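Local coordinates for xylose isomerase-like TIM barrel domain-containing protein (Parabacteroides distasonis, PDB 4KW2), which is of unknown function but belongs to the xylose isomerase-like TIM barrel family and may therefore act on a sugar or related substrate, at residues A[179-184]-A[216-221]; A[200-205]-A[233-238]; A[209-214]-A[221-226]; A[225-230]-A[258-263]. One frame throughout, in Å; residues are numbered along the deposited sequence.

Following the chain from its N terminus, residues 179-184, just after strand 172-178, open contact 1, which closes on 216-221 before helix 222-232. Strand residues 200-205 open contact 2, which closes on 233-238 at the start of the last barrel strand, so contacts 1 and 2 cross. Contact 3 joins 209-214 to 221-226 entirely within the span of contact 2; it crosses contact 1 and shares L221 with it. Contact 4 starts on A225 and F226, where contact 3 ends, crosses contact 2 and closes on 258-263. Together they fix helix 222-232 between the loops beyond strands 172-178 and 199-204, the barrel wall and the last helix, 250-262.

Contact 1 (A[179-184]-A[216-221]); sequences GHWKRV and WGTGIL. With SO4 (sulfate ion), chain F.
Two loops on the C-terminal side of a TIM barrel meet where K182 lies across T218, beside a sulfate probably taken up from the crystallisation liquor. The two side chains cross at about a right angle, with K182 CD 3.5 Å from T218 CG2. A cis peptide precedes K182, whose CB sits 3.5 Å above the plane of the W181 ring, toward its rim. K182 O and G217 N are only 3.0 Å apart, but the angle is too poor for a hydrogen bond. T218 holds OG1 between its backbone N and carbonyl carbon (chi1 60°), from where T218 OG1 bonds I220 O at 2.8 Å. In the same turn, two N-H groups face sulfate O2: I220 N at 2.9 Å (152° at the hydrogen), and G219 N through a weaker bond. W216 NE1 bonds Y100 OH of the second subunit. W181 and T218 lean on helix 222-232, W181 meeting F226 edge-to-face and T218 touching A225.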
loop_
_atom_site.group_PDB
_atom_site.type_symbol
_atom_site.label_atom_id
_atom_site.label_comp_id
_atom_site.label_asym_id
_atom_site.label_seq_id
_atom_site.Cartn_x
_atom_site.Cartn_y
_atom_site.Cartn_z
ATOM N N GLY A 179 -1.815 -13.516 1.815
ATOM C CA GLY A 179 -1.154 -12.376 1.196
ATOM C C GLY A 179 -1.633 -12.112 -0.217
ATOM O O GLY A 179 -2.756 -11.650 -0.422
ATOM N N HIS A 180 -0.773 -12.383 -1.190
ATOM C CA HIS A 180 -1.120 -12.206 -2.593
ATOM C C HIS A 180 -1.186 -13.582 -3.236
ATOM O O HIS A 180 -0.176 -14.148 -3.647
ATOM C CB HIS A 180 -0.121 -11.288 -3.303
ATOM C CG HIS A 180 -0.498 -9.838 -3.258
ATOM N ND1 HIS A 180 -1.423 -9.283 -4.117
ATOM C CD2 HIS A 180 -0.074 -8.830 -2.459
ATOM C CE1 HIS A 180 -1.553 -7.995 -3.849
ATOM N NE2 HIS A 180 -0.746 -7.695 -2.847
ATOM N N TRP A 181 -2.401 -14.111 -3.281
ATOM C CA TRP A 181 -2.676 -15.435 -3.798
ATOM C C TRP A 181 -2.704 -15.401 -5.335
ATOM O O TRP A 181 -3.459 -14.609 -5.903
ATOM C CB TRP A 181 -4.038 -15.882 -3.275
ATOM C CG TRP A 181 -4.447 -17.201 -3.784
ATOM C CD1 TRP A 181 -5.152 -17.468 -4.929
ATOM C CD2 TRP A 181 -4.170 -18.455 -3.178
ATOM N NE1 TRP A 181 -5.329 -18.823 -5.068
ATOM C CE2 TRP A 181 -4.738 -19.453 -4.005
ATOM C CE3 TRP A 181 -3.497 -18.837 -2.013
ATOM C CZ2 TRP A 181 -4.648 -20.806 -3.703
ATOM C CZ3 TRP A 181 -3.416 -20.174 -1.710
ATOM C CH2 TRP A 181 -3.990 -21.147 -2.553
ATOM N N LYS A 182 -1.940 -16.239 -6.039
ATOM C CA LYS A 182 -1.079 -17.302 -5.517
ATOM C C LYS A 182 0.248 -17.213 -6.255
ATOM O O LYS A 182 0.261 -17.032 -7.477
ATOM C CB LYS A 182 -1.717 -18.655 -5.834
ATOM C CG LYS A 182 -1.049 -19.881 -5.233
ATOM C CD LYS A 182 -1.638 -21.132 -5.868
ATOM C CE LYS A 182 -1.414 -22.376 -5.031
ATOM N NZ LYS A 182 0.003 -22.821 -5.044
ATOM N N ARG A 183 1.352 -17.346 -5.523
ATOM C CA ARG A 183 2.695 -17.346 -6.118
ATOM C C ARG A 183 3.437 -18.615 -5.707
ATOM O O ARG A 183 3.337 -19.054 -4.562
ATOM C CB ARG A 183 3.478 -16.102 -5.692
ATOM C CG ARG A 183 2.699 -14.814 -5.890
ATOM C CD ARG A 183 3.556 -13.575 -5.702
ATOM N NE ARG A 183 2.733 -12.369 -5.594
ATOM C CZ ARG A 183 3.209 -11.132 -5.468
ATOM N NH1 ARG A 183 4.520 -10.908 -5.441
ATOM N NH2 ARG A 183 2.369 -10.108 -5.371
ATOM N N VAL A 184 4.175 -19.195 -6.649
ATOM C CA VAL A 184 4.848 -20.479 -6.432
ATOM C C VAL A 184 5.802 -20.418 -5.236
ATOM O O VAL A 184 6.675 -19.551 -5.170
ATOM C CB VAL A 184 5.595 -20.959 -7.704
ATOM C CG1 VAL A 184 6.731 -20.013 -8.085
ATOM C CG2 VAL A 184 6.107 -22.382 -7.528
ATOM N N TRP A 216 -0.263 -14.224 -10.894
ATOM C CA TRP A 216 -1.083 -15.411 -10.656
ATOM C C TRP A 216 -0.231 -16.667 -10.781
ATOM O O TRP A 216 0.855 -16.645 -11.378
ATOM C CB TRP A 216 -2.263 -15.473 -11.633
ATOM C CG TRP A 216 -1.840 -15.701 -13.035
ATOM C CD1 TRP A 216 -1.786 -16.891 -13.693
ATOM C CD2 TRP A 216 -1.373 -14.713 -13.948
ATOM N NE1 TRP A 216 -1.316 -16.705 -14.970
ATOM C CE2 TRP A 216 -1.054 -15.372 -15.151
ATOM C CE3 TRP A 216 -1.200 -13.330 -13.870
ATOM C CZ2 TRP A 216 -0.578 -14.692 -16.271
ATOM C CZ3 TRP A 216 -0.719 -12.660 -14.973
ATOM C CH2 TRP A 216 -0.419 -13.338 -16.162
ATOM N N GLY A 217 -0.724 -17.760 -10.211
ATOM C CA GLY A 217 -0.003 -19.029 -10.251
ATOM C C GLY A 217 -0.900 -20.243 -10.332
ATOM O O GLY A 217 -0.521 -21.322 -9.881
ATOM N N THR A 218 -2.078 -20.075 -10.921
ATOM C CA THR A 218 -3.032 -21.163 -11.069
ATOM C C THR A 218 -3.534 -21.222 -12.506
ATOM O O THR A 218 -3.660 -20.197 -13.171
ATOM C CB THR A 218 -4.220 -20.989 -10.101
ATOM O OG1 THR A 218 -4.894 -19.758 -10.372
ATOM C CG2 THR A 218 -3.736 -20.965 -8.646
ATOM N N GLY A 219 -3.794 -22.434 -12.982
ATOM C CA GLY A 219 -4.394 -22.654 -14.292
ATOM C C GLY A 219 -5.889 -22.403 -14.310
ATOM O O GLY A 219 -6.454 -22.081 -15.353
ATOM N N ILE A 220 -6.536 -22.568 -13.161
ATOM C CA ILE A 220 -7.975 -22.304 -13.028
ATOM C C ILE A 220 -8.194 -20.962 -12.323
ATOM O O ILE A 220 -7.240 -20.372 -11.826
ATOM C CB ILE A 220 -8.687 -23.445 -12.262
ATOM C CG1 ILE A 220 -8.168 -23.576 -10.822
ATOM C CG2 ILE A 220 -8.504 -24.765 -13.003
ATOM C CD1 ILE A 220 -8.832 -24.688 -10.034
ATOM N N LEU A 221 -9.438 -20.484 -12.285
ATOM C CA LEU A 221 -9.767 -19.248 -11.565
ATOM C C LEU A 221 -9.126 -19.278 -10.181
ATOM O O LEU A 221 -9.298 -20.252 -9.463
ATOM C CB LEU A 221 -11.278 -19.078 -11.402
ATOM C CG LEU A 221 -12.111 -18.424 -12.506
ATOM C CD1 LEU A 221 -13.555 -18.346 -12.041
ATOM C CD2 LEU A 221 -11.607 -17.037 -12.864
HETATM S S SO4 F . -4.345 -25.040 -10.299
HETATM O O1 SO4 F . -5.522 -25.649 -9.636
HETATM O O2 SO4 F . -4.797 -24.183 -11.410
HETATM O O3 SO4 F . -3.582 -24.226 -9.326
HETATM O O4 SO4 F . -3.473 -26.112 -10.831
#

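Contact 2 (A[200-205]-A[233-238]); sequences KVAHLK and QHFNGL
V201 pairs with L238 in parallel fashion, the closing step of a beta-alpha-beta crossover that runs from strand 199-204 through helix 222-232 to the last strand of the TIM barrel. The tight part is backbone. L238 N bonds K200 O at 2.9 Å, and A202 N bonds L238 O at 2.8 Å. Both bonds are close to straight at the hydrogen (167°), and V201 CA comes within 3.2 Å of L238 O. Side chains add less: V201 CG2 and L238 CB are 4.3 Å apart, and A202 CB is 4.2 Å from F235 CZ. The K200 side chain leaves this contact, its NZ held by E143 and the carbonyl of P170. The looser, solvent side is the turn before L238, where H234, at the Schellman motif that ends the helix, and N236 are exposed. F235 carries CG opposite its own N (chi1 177°), which extends the ring toward A202, and G237 N stands 3.5 Å above the plane of the F235 ring, over its centre.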
loop_
_atom_site.group_PDB
_atom_site.type_symbol
_atom_site.label_atom_id
_atom_site.label_comp_id
_atom_site.label_asym_id
_atom_site.label_seq_id
_atom_site.Cartn_x
_atom_site.Cartn_y
_atom_site.Cartn_z
ATOM N N LYS A 200 -7.574 -20.631 13.012
ATOM C CA LYS A 200 -8.976 -20.326 13.296
ATOM C C LYS A 200 -9.570 -19.263 12.373
ATOM O O LYS A 200 -10.768 -19.282 12.113
ATOM C CB LYS A 200 -9.135 -19.902 14.757
ATOM C CG LYS A 200 -8.822 -21.022 15.731
ATOM C CD LYS A 200 -9.195 -20.654 17.153
ATOM C CE LYS A 200 -8.698 -21.700 18.142
ATOM N NZ LYS A 200 -9.264 -23.053 17.886
ATOM N N VAL A 201 -8.740 -18.339 11.894
ATOM C CA VAL A 201 -9.201 -17.247 11.047
ATOM C C VAL A 201 -8.222 -17.022 9.895
ATOM O O VAL A 201 -7.012 -17.044 10.088
ATOM C CB VAL A 201 -9.359 -15.933 11.856
ATOM C CG1 VAL A 201 -9.793 -14.776 10.959
ATOM C CG2 VAL A 201 -10.356 -16.125 12.990
ATOM N N ALA A 202 -8.757 -16.808 8.698
ATOM C CA ALA A 202 -7.954 -16.409 7.553
ATOM C C ALA A 202 -8.384 -15.019 7.104
ATOM O O ALA A 202 -9.532 -14.815 6.732
ATOM C CB ALA A 202 -8.119 -17.406 6.421
ATOM N N HIS A 203 -7.457 -14.067 7.148
ATOM C CA HIS A 203 -7.696 -12.713 6.652
ATOM C C HIS A 203 -7.399 -12.616 5.167
ATOM O O HIS A 203 -6.260 -12.790 4.749
ATOM C CB HIS A 203 -6.809 -11.710 7.387
ATOM C CG HIS A 203 -7.359 -11.261 8.698
ATOM N ND1 HIS A 203 -6.794 -10.236 9.426
ATOM C CD2 HIS A 203 -8.433 -11.678 9.407
ATOM C CE1 HIS A 203 -7.490 -10.050 10.532
ATOM N NE2 HIS A 203 -8.490 -10.913 10.545
ATOM N N LEU A 204 -8.429 -12.346 4.377
ATOM C CA LEU A 204 -8.266 -11.969 2.978
ATOM C C LEU A 204 -8.302 -10.460 2.890
ATOM O O LEU A 204 -9.342 -9.849 3.143
ATOM C CB LEU A 204 -9.393 -12.534 2.120
ATOM C CG LEU A 204 -9.131 -13.848 1.403
ATOM C CD1 LEU A 204 -8.650 -14.900 2.390
ATOM C CD2 LEU A 204 -10.406 -14.283 0.699
ATOM N N LYS A 205 -7.168 -9.866 2.538
ATOM C CA LYS A 205 -7.058 -8.426 2.359
ATOM C C LYS A 205 -7.183 -8.096 0.874
ATOM O O LYS A 205 -6.739 -8.868 0.030
ATOM C CB LYS A 205 -5.712 -7.942 2.896
ATOM C CG LYS A 205 -5.559 -6.433 2.973
ATOM C CD LYS A 205 -4.281 -6.061 3.717
ATOM C CE LYS A 205 -3.857 -4.623 3.448
ATOM N NZ LYS A 205 -4.890 -3.639 3.875
ATOM N N GLN A 233 -7.111 -28.847 2.901
ATOM C CA GLN A 233 -6.585 -28.690 4.262
ATOM C C GLN A 233 -7.666 -28.787 5.340
ATOM O O GLN A 233 -7.373 -28.637 6.522
ATOM C CB GLN A 233 -5.833 -27.367 4.389
ATOM C CG GLN A 233 -4.512 -27.375 3.640
ATOM C CD GLN A 233 -3.808 -26.035 3.660
ATOM O OE1 GLN A 233 -3.170 -25.648 2.678
ATOM N NE2 GLN A 233 -3.912 -25.318 4.780
ATOM N N HIS A 234 -8.904 -29.053 4.929
ATOM C CA HIS A 234 -10.034 -29.177 5.845
ATOM C C HIS A 234 -10.129 -27.965 6.773
ATOM O O HIS A 234 -10.342 -28.099 7.976
ATOM C CB HIS A 234 -9.941 -30.476 6.648
ATOM C CG HIS A 234 -11.203 -30.831 7.370
ATOM N ND1 HIS A 234 -11.379 -30.604 8.719
ATOM C CD2 HIS A 234 -12.356 -31.389 6.929
ATOM C CE1 HIS A 234 -12.584 -31.009 9.078
ATOM N NE2 HIS A 234 -13.196 -31.491 8.011
ATOM N N PHE A 235 -9.962 -26.779 6.202
ATOM C CA PHE A 235 -10.119 -25.555 6.956
ATOM C C PHE A 235 -11.582 -25.439 7.336
ATOM O O PHE A 235 -12.453 -25.564 6.483
ATOM C CB PHE A 235 -9.684 -24.352 6.122
ATOM C CG PHE A 235 -9.893 -23.035 6.807
ATOM C CD1 PHE A 235 -9.059 -22.636 7.840
ATOM C CD2 PHE A 235 -10.929 -22.195 6.424
ATOM C CE1 PHE A 235 -9.248 -21.420 8.473
ATOM C CE2 PHE A 235 -11.121 -20.977 7.057
ATOM C CZ PHE A 235 -10.277 -20.592 8.080
ATOM N N ASN A 236 -11.849 -25.237 8.619
ATOM C CA ASN A 236 -13.217 -25.050 9.091
ATOM C C ASN A 236 -13.365 -23.842 10.019
ATOM O O ASN A 236 -14.270 -23.787 10.833
ATOM C CB ASN A 236 -13.744 -26.334 9.752
ATOM C CG ASN A 236 -12.869 -26.818 10.892
ATOM O OD1 ASN A 236 -11.992 -26.099 11.377
ATOM N ND2 ASN A 236 -13.102 -28.050 11.324
ATOM N N GLY A 237 -12.477 -22.867 9.870
ATOM C CA GLY A 237 -12.541 -21.649 10.653
ATOM C C GLY A 237 -13.284 -20.562 9.910
ATOM O O GLY A 237 -14.170 -20.837 9.108
ATOM N N LEU A 238 -12.898 -19.319 10.172
ATOM C CA LEU A 238 -13.550 -18.157 9.591
ATOM C C LEU A 238 -12.667 -17.542 8.513
ATOM O O LEU A 238 -11.515 -17.207 8.769
ATOM C CB LEU A 238 -13.841 -17.135 10.693
ATOM C CG LEU A 238 -14.373 -15.753 10.294
ATOM C CD1 LEU A 238 -15.777 -15.861 9.715
ATOM C CD2 LEU A 238 -14.344 -14.810 11.485
#

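Contact 3 (A[209-214]-A[221-226]); sequences DKMEDA and LPVKAF
M211, a selenomethionine, and K210 meet the start of helix 222-232 and its N-cap through V223, P222, L221 and F226. The M211 side chain crosses F226 at about a right angle. Its chain runs extended to SE and then bends at chi3 (70°), which lays the terminal CE of M211 over one face of the F226 ring, 4.1 Å from the centroid and displaced toward the rim. M211 SE itself approaches obliquely, 3.7 Å from F226 CD2, giving a Met-aromatic contact beside the CH-pi contact of the methyl. The same M211 SE lies 3.9 Å from V223 CG2. Further back, M211 CB packs against P222 CB at 4.0 Å.

K210 contributes both backbone and chain. K210 O accepts a hydrogen bond from V223 N at 3.2 Å, an N-H of the first helical turn, where no earlier helical carbonyl is available. The donor lies well above the carbonyl plane, 55° out of it, and the bond is bent to 138°. In the eight-stranded TIM barrel this joins the loop leaving strand 199-204 to the start of the helix that follows it, with L221 at the N-cap. K210 and M211 both have positive phi, and E212 N bonds back to D209 O. K210 CB rests 3.9 Å from L221 CD2, while the amino end turns away from the helix, and K210 NZ forms a salt bridge with D209 OD1 at 3.5 Å.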
loop_
_atom_site.group_PDB
_atom_site.type_symbol
_atom_site.label_atom_id
_atom_site.label_comp_id
_atom_site.label_asym_id
_atom_site.label_seq_id
_atom_site.Cartn_x
_atom_site.Cartn_y
_atom_site.Cartn_z
ATOM N N ASP A 209 -12.145 -9.427 -7.697
ATOM C CA ASP A 209 -13.057 -10.245 -8.483
ATOM C C ASP A 209 -12.368 -11.560 -8.858
ATOM O O ASP A 209 -11.336 -11.557 -9.531
ATOM C CB ASP A 209 -13.450 -9.468 -9.751
ATOM C CG ASP A 209 -14.670 -10.036 -10.449
ATOM O OD1 ASP A 209 -15.131 -11.147 -10.113
ATOM O OD2 ASP A 209 -15.179 -9.346 -11.351
ATOM N N LYS A 210 -12.932 -12.673 -8.396
ATOM C CA LYS A 210 -12.385 -14.019 -8.638
ATOM C C LYS A 210 -10.937 -14.211 -8.155
ATOM O O LYS A 210 -10.219 -15.077 -8.645
ATOM C CB LYS A 210 -12.557 -14.385 -10.116
ATOM C CG LYS A 210 -14.017 -14.669 -10.460
ATOM C CD LYS A 210 -14.448 -14.068 -11.784
ATOM C CE LYS A 210 -15.954 -14.210 -11.964
ATOM N NZ LYS A 210 -16.530 -13.064 -12.722
HETATM N N MSE A 211 -10.553 -13.424 -7.150
HETATM C CA MSE A 211 -9.177 -13.347 -6.625
HETATM C C MSE A 211 -8.138 -13.182 -7.708
HETATM O O MSE A 211 -7.017 -13.668 -7.591
HETATM C CB MSE A 211 -8.892 -14.536 -5.704
HETATM C CG MSE A 211 -9.703 -14.360 -4.427
HETATM SE SE MSE A 211 -9.530 -15.927 -3.256
HETATM C CE MSE A 211 -7.659 -15.603 -2.769
ATOM N N GLU A 212 -8.493 -12.458 -8.759
ATOM C CA GLU A 212 -7.529 -12.116 -9.794
ATOM C C GLU A 212 -6.437 -11.231 -9.194
ATOM O O GLU A 212 -6.679 -10.469 -8.261
ATOM C CB GLU A 212 -8.216 -11.404 -10.964
ATOM C CG GLU A 212 -8.767 -10.023 -10.619
ATOM C CD GLU A 212 -9.541 -9.383 -11.761
ATOM O OE1 GLU A 212 -9.816 -10.073 -12.773
ATOM O OE2 GLU A 212 -9.867 -8.179 -11.642
ATOM N N ASP A 213 -5.236 -11.341 -9.742
ATOM C CA ASP A 213 -4.124 -10.541 -9.289
ATOM C C ASP A 213 -3.155 -10.296 -10.439
ATOM O O ASP A 213 -3.161 -11.021 -11.428
ATOM C CB ASP A 213 -3.430 -11.232 -8.114
ATOM C CG ASP A 213 -2.416 -10.333 -7.427
ATOM O OD1 ASP A 213 -2.809 -9.256 -6.933
ATOM O OD2 ASP A 213 -1.221 -10.695 -7.394
ATOM N N ALA A 214 -2.352 -9.243 -10.307
ATOM C CA ALA A 214 -1.318 -8.894 -11.275
ATOM C C ALA A 214 -0.291 -10.016 -11.429
ATOM O O ALA A 214 0.337 -10.139 -12.477
ATOM C CB ALA A 214 -0.621 -7.603 -10.845
ATOM N N LEU A 221 -9.438 -20.484 -12.285
ATOM C CA LEU A 221 -9.767 -19.248 -11.565
ATOM C C LEU A 221 -9.126 -19.278 -10.181
ATOM O O LEU A 221 -9.298 -20.252 -9.463
ATOM C CB LEU A 221 -11.278 -19.078 -11.402
ATOM C CG LEU A 221 -12.111 -18.424 -12.506
ATOM C CD1 LEU A 221 -13.555 -18.346 -12.041
ATOM C CD2 LEU A 221 -11.607 -17.037 -12.864
ATOM N N PRO A 222 -8.381 -18.218 -9.804
ATOM C CA PRO A 222 -7.656 -18.254 -8.532
ATOM C C PRO A 222 -8.525 -18.522 -7.309
ATOM O O PRO A 222 -8.076 -19.180 -6.369
ATOM C CB PRO A 222 -7.030 -16.856 -8.446
ATOM C CG PRO A 222 -6.844 -16.458 -9.863
ATOM C CD PRO A 222 -8.030 -17.024 -10.593
ATOM N N VAL A 223 -9.743 -17.989 -7.308
ATOM C CA VAL A 223 -10.662 -18.212 -6.196
ATOM C C VAL A 223 -11.089 -19.683 -6.126
ATOM O O VAL A 223 -11.306 -20.210 -5.035
ATOM C CB VAL A 223 -11.900 -17.290 -6.277
ATOM C CG1 VAL A 223 -12.785 -17.650 -7.467
ATOM C CG2 VAL A 223 -12.697 -17.341 -4.980
ATOM N N LYS A 224 -11.215 -20.340 -7.283
ATOM C CA LYS A 224 -11.552 -21.766 -7.318
ATOM C C LYS A 224 -10.407 -22.589 -6.732
ATOM O O LYS A 224 -10.631 -23.499 -5.933
ATOM C CB LYS A 224 -11.849 -22.241 -8.746
ATOM C CG LYS A 224 -13.259 -21.963 -9.249
ATOM C CD LYS A 224 -13.541 -22.773 -10.512
ATOM C CE LYS A 224 -15.026 -22.938 -10.807
ATOM N NZ LYS A 224 -15.505 -22.058 -11.911
ATOM N N ALA A 225 -9.180 -22.254 -7.127
ATOM C CA ALA A 225 -7.988 -22.925 -6.614
ATOM C C ALA A 225 -7.834 -22.709 -5.116
ATOM O O ALA A 225 -7.392 -23.603 -4.398
ATOM C CB ALA A 225 -6.754 -22.433 -7.343
ATOM N N PHE A 226 -8.194 -21.516 -4.651
ATOM C CA PHE A 226 -8.099 -21.170 -3.238
ATOM C C PHE A 226 -9.062 -22.021 -2.415
ATOM O O PHE A 226 -8.686 -22.623 -1.409
ATOM C CB PHE A 226 -8.410 -19.680 -3.057
ATOM C CG PHE A 226 -8.396 -19.226 -1.631
ATOM C CD1 PHE A 226 -7.214 -19.213 -0.911
ATOM C CD2 PHE A 226 -9.558 -18.808 -1.010
ATOM C CE1 PHE A 226 -7.191 -18.793 0.406
ATOM C CE2 PHE A 226 -9.540 -18.385 0.309
ATOM C CZ PHE A 226 -8.355 -18.382 1.019
#

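Contact 4 (A[225-230]-A[258-263]); sequences AFVNEL and EFLQKC
This is apolar helix-helix packing on the outside of the TIM barrel, where V227, F226, L260 and F259 join helix 222-232 to the final helix, 250-262. The segment axes approach to 9.7 Å and run nearly parallel, crossing at -23°. V227 is the main wedge, and its two methyls divide the work. V227 CG2 lies 3.4 Å from F259 O, against the opposing backbone, and 4.1 Å from the L260 CD2 methyl. CG1, anti to the backbone N (chi1 161°), turns instead to the poorly ordered C263, so the 3.4 Å separation of V227 CG1 and C263 SG deserves caution. L260 reaches F226 at the ring edge, in its plane, with L260 CD2 3.8 Å from F226 CD2. One face of that ring is met by L230 CG, 4.2 Å above the plane. Inward, F226 touches L204 of strand 199-204, and W22, just before strand 23-27, links the two helices by packing on L230 and bonding the carbonyl of L260.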
loop_
_atom_site.group_PDB
_atom_site.type_symbol
_atom_site.label_atom_id
_atom_site.label_comp_id
_atom_site.label_asym_id
_atom_site.label_seq_id
_atom_site.Cartn_x
_atom_site.Cartn_y
_atom_site.Cartn_z
ATOM N N ALA A 225 -9.180 -22.254 -7.127
ATOM C CA ALA A 225 -7.988 -22.925 -6.614
ATOM C C ALA A 225 -7.834 -22.709 -5.116
ATOM O O ALA A 225 -7.392 -23.603 -4.398
ATOM C CB ALA A 225 -6.754 -22.433 -7.343
ATOM N N PHE A 226 -8.194 -21.516 -4.651
ATOM C CA PHE A 226 -8.099 -21.170 -3.238
ATOM C C PHE A 226 -9.062 -22.021 -2.415
ATOM O O PHE A 226 -8.686 -22.623 -1.409
ATOM C CB PHE A 226 -8.410 -19.680 -3.057
ATOM C CG PHE A 226 -8.396 -19.226 -1.631
ATOM C CD1 PHE A 226 -7.214 -19.213 -0.911
ATOM C CD2 PHE A 226 -9.558 -18.808 -1.010
ATOM C CE1 PHE A 226 -7.191 -18.793 0.406
ATOM C CE2 PHE A 226 -9.540 -18.385 0.309
ATOM C CZ PHE A 226 -8.355 -18.382 1.019
ATOM N N VAL A 227 -10.305 -22.065 -2.866
ATOM C CA VAL A 227 -11.345 -22.871 -2.241
ATOM C C VAL A 227 -10.955 -24.349 -2.182
ATOM O O VAL A 227 -11.132 -25.001 -1.151
ATOM C CB VAL A 227 -12.672 -22.690 -3.011
ATOM C CG1 VAL A 227 -13.644 -23.814 -2.715
ATOM C CG2 VAL A 227 -13.282 -21.335 -2.668
ATOM N N ASN A 228 -10.425 -24.863 -3.291
ATOM C CA ASN A 228 -9.944 -26.244 -3.362
ATOM C C ASN A 228 -8.885 -26.542 -2.314
ATOM O O ASN A 228 -8.905 -27.616 -1.710
ATOM C CB ASN A 228 -9.384 -26.559 -4.750
ATOM C CG ASN A 228 -10.457 -26.593 -5.820
ATOM O OD1 ASN A 228 -11.650 -26.537 -5.525
ATOM N ND2 ASN A 228 -10.038 -26.678 -7.071
ATOM N N GLU A 229 -7.972 -25.595 -2.091
ATOM C CA GLU A 229 -6.929 -25.774 -1.081
ATOM C C GLU A 229 -7.498 -25.774 0.325
ATOM O O GLU A 229 -7.082 -26.566 1.165
ATOM C CB GLU A 229 -5.850 -24.701 -1.189
ATOM C CG GLU A 229 -4.873 -24.954 -2.319
ATOM C CD GLU A 229 -3.489 -24.388 -2.068
ATOM O OE1 GLU A 229 -3.151 -24.060 -0.904
ATOM O OE2 GLU A 229 -2.733 -24.273 -3.057
ATOM N N LEU A 230 -8.440 -24.879 0.583
ATOM C CA LEU A 230 -9.110 -24.858 1.868
ATOM C C LEU A 230 -9.805 -26.193 2.126
ATOM O O LEU A 230 -9.741 -26.709 3.235
ATOM C CB LEU A 230 -10.120 -23.711 1.939
ATOM C CG LEU A 230 -9.549 -22.295 1.961
ATOM C CD1 LEU A 230 -10.700 -21.307 2.038
ATOM C CD2 LEU A 230 -8.587 -22.097 3.122
ATOM N N GLU A 258 -19.383 -15.927 -4.131
ATOM C CA GLU A 258 -20.066 -17.078 -4.727
ATOM C C GLU A 258 -19.297 -18.386 -4.508
ATOM O O GLU A 258 -19.859 -19.370 -4.033
ATOM C CB GLU A 258 -20.267 -16.824 -6.225
ATOM C CG GLU A 258 -21.015 -17.906 -6.978
ATOM C CD GLU A 258 -21.147 -17.604 -8.461
ATOM O OE1 GLU A 258 -20.950 -16.435 -8.860
ATOM O OE2 GLU A 258 -21.455 -18.539 -9.234
ATOM N N PHE A 259 -18.011 -18.387 -4.834
ATOM C CA PHE A 259 -17.191 -19.594 -4.706
ATOM C C PHE A 259 -16.755 -19.858 -3.264
ATOM O O PHE A 259 -16.628 -21.009 -2.847
ATOM C CB PHE A 259 -15.968 -19.494 -5.607
ATOM C CG PHE A 259 -16.305 -19.379 -7.060
ATOM C CD1 PHE A 259 -16.663 -20.505 -7.790
ATOM C CD2 PHE A 259 -16.290 -18.144 -7.694
ATOM C CE1 PHE A 259 -16.985 -20.401 -9.131
ATOM C CE2 PHE A 259 -16.607 -18.032 -9.036
ATOM C CZ PHE A 259 -16.955 -19.162 -9.757
ATOM N N LEU A 260 -16.522 -18.788 -2.511
ATOM C CA LEU A 260 -16.122 -18.910 -1.116
ATOM C C LEU A 260 -17.238 -19.488 -0.253
ATOM O O LEU A 260 -16.965 -20.167 0.731
ATOM C CB LEU A 260 -15.709 -17.550 -0.563
ATOM C CG LEU A 260 -14.458 -16.942 -1.187
ATOM C CD1 LEU A 260 -14.342 -15.482 -0.778
ATOM C CD2 LEU A 260 -13.216 -17.723 -0.786
ATOM N N GLN A 261 -18.485 -19.218 -0.630
ATOM C CA GLN A 261 -19.650 -19.660 0.139
ATOM C C GLN A 261 -20.282 -20.940 -0.382
ATOM O O GLN A 261 -20.583 -21.825 0.406
ATOM C CB GLN A 261 -20.713 -18.565 0.169
ATOM C CG GLN A 261 -20.367 -17.428 1.108
ATOM C CD GLN A 261 -21.356 -16.291 1.023
ATOM O OE1 GLN A 261 -21.827 -15.946 -0.062
ATOM N NE2 GLN A 261 -21.678 -15.696 2.170
ATOM N N LYS A 262 -20.496 -21.033 -1.695
ATOM C CA LYS A 262 -21.229 -22.169 -2.281
ATOM C C LYS A 262 -20.476 -23.493 -2.193
ATOM O O LYS A 262 -21.089 -24.554 -2.306
ATOM C CB LYS A 262 -21.639 -21.894 -3.732
ATOM C CG LYS A 262 -22.752 -20.864 -3.848
ATOM C CD LYS A 262 -22.823 -20.222 -5.228
ATOM C CE LYS A 262 -23.690 -20.993 -6.209
ATOM N NZ LYS A 262 -24.145 -20.107 -7.319
ATOM N N CYS A 263 -19.161 -23.441 -1.999
ATOM C CA CYS A 263 -18.413 -24.649 -1.663
ATOM C C CYS A 263 -18.883 -25.183 -0.307
ATOM O O CYS A 263 -19.068 -26.391 -0.133
ATOM C CB CYS A 263 -16.912 -24.377 -1.625
ATOM S SG CYS A 263 -15.931 -25.834 -1.188
#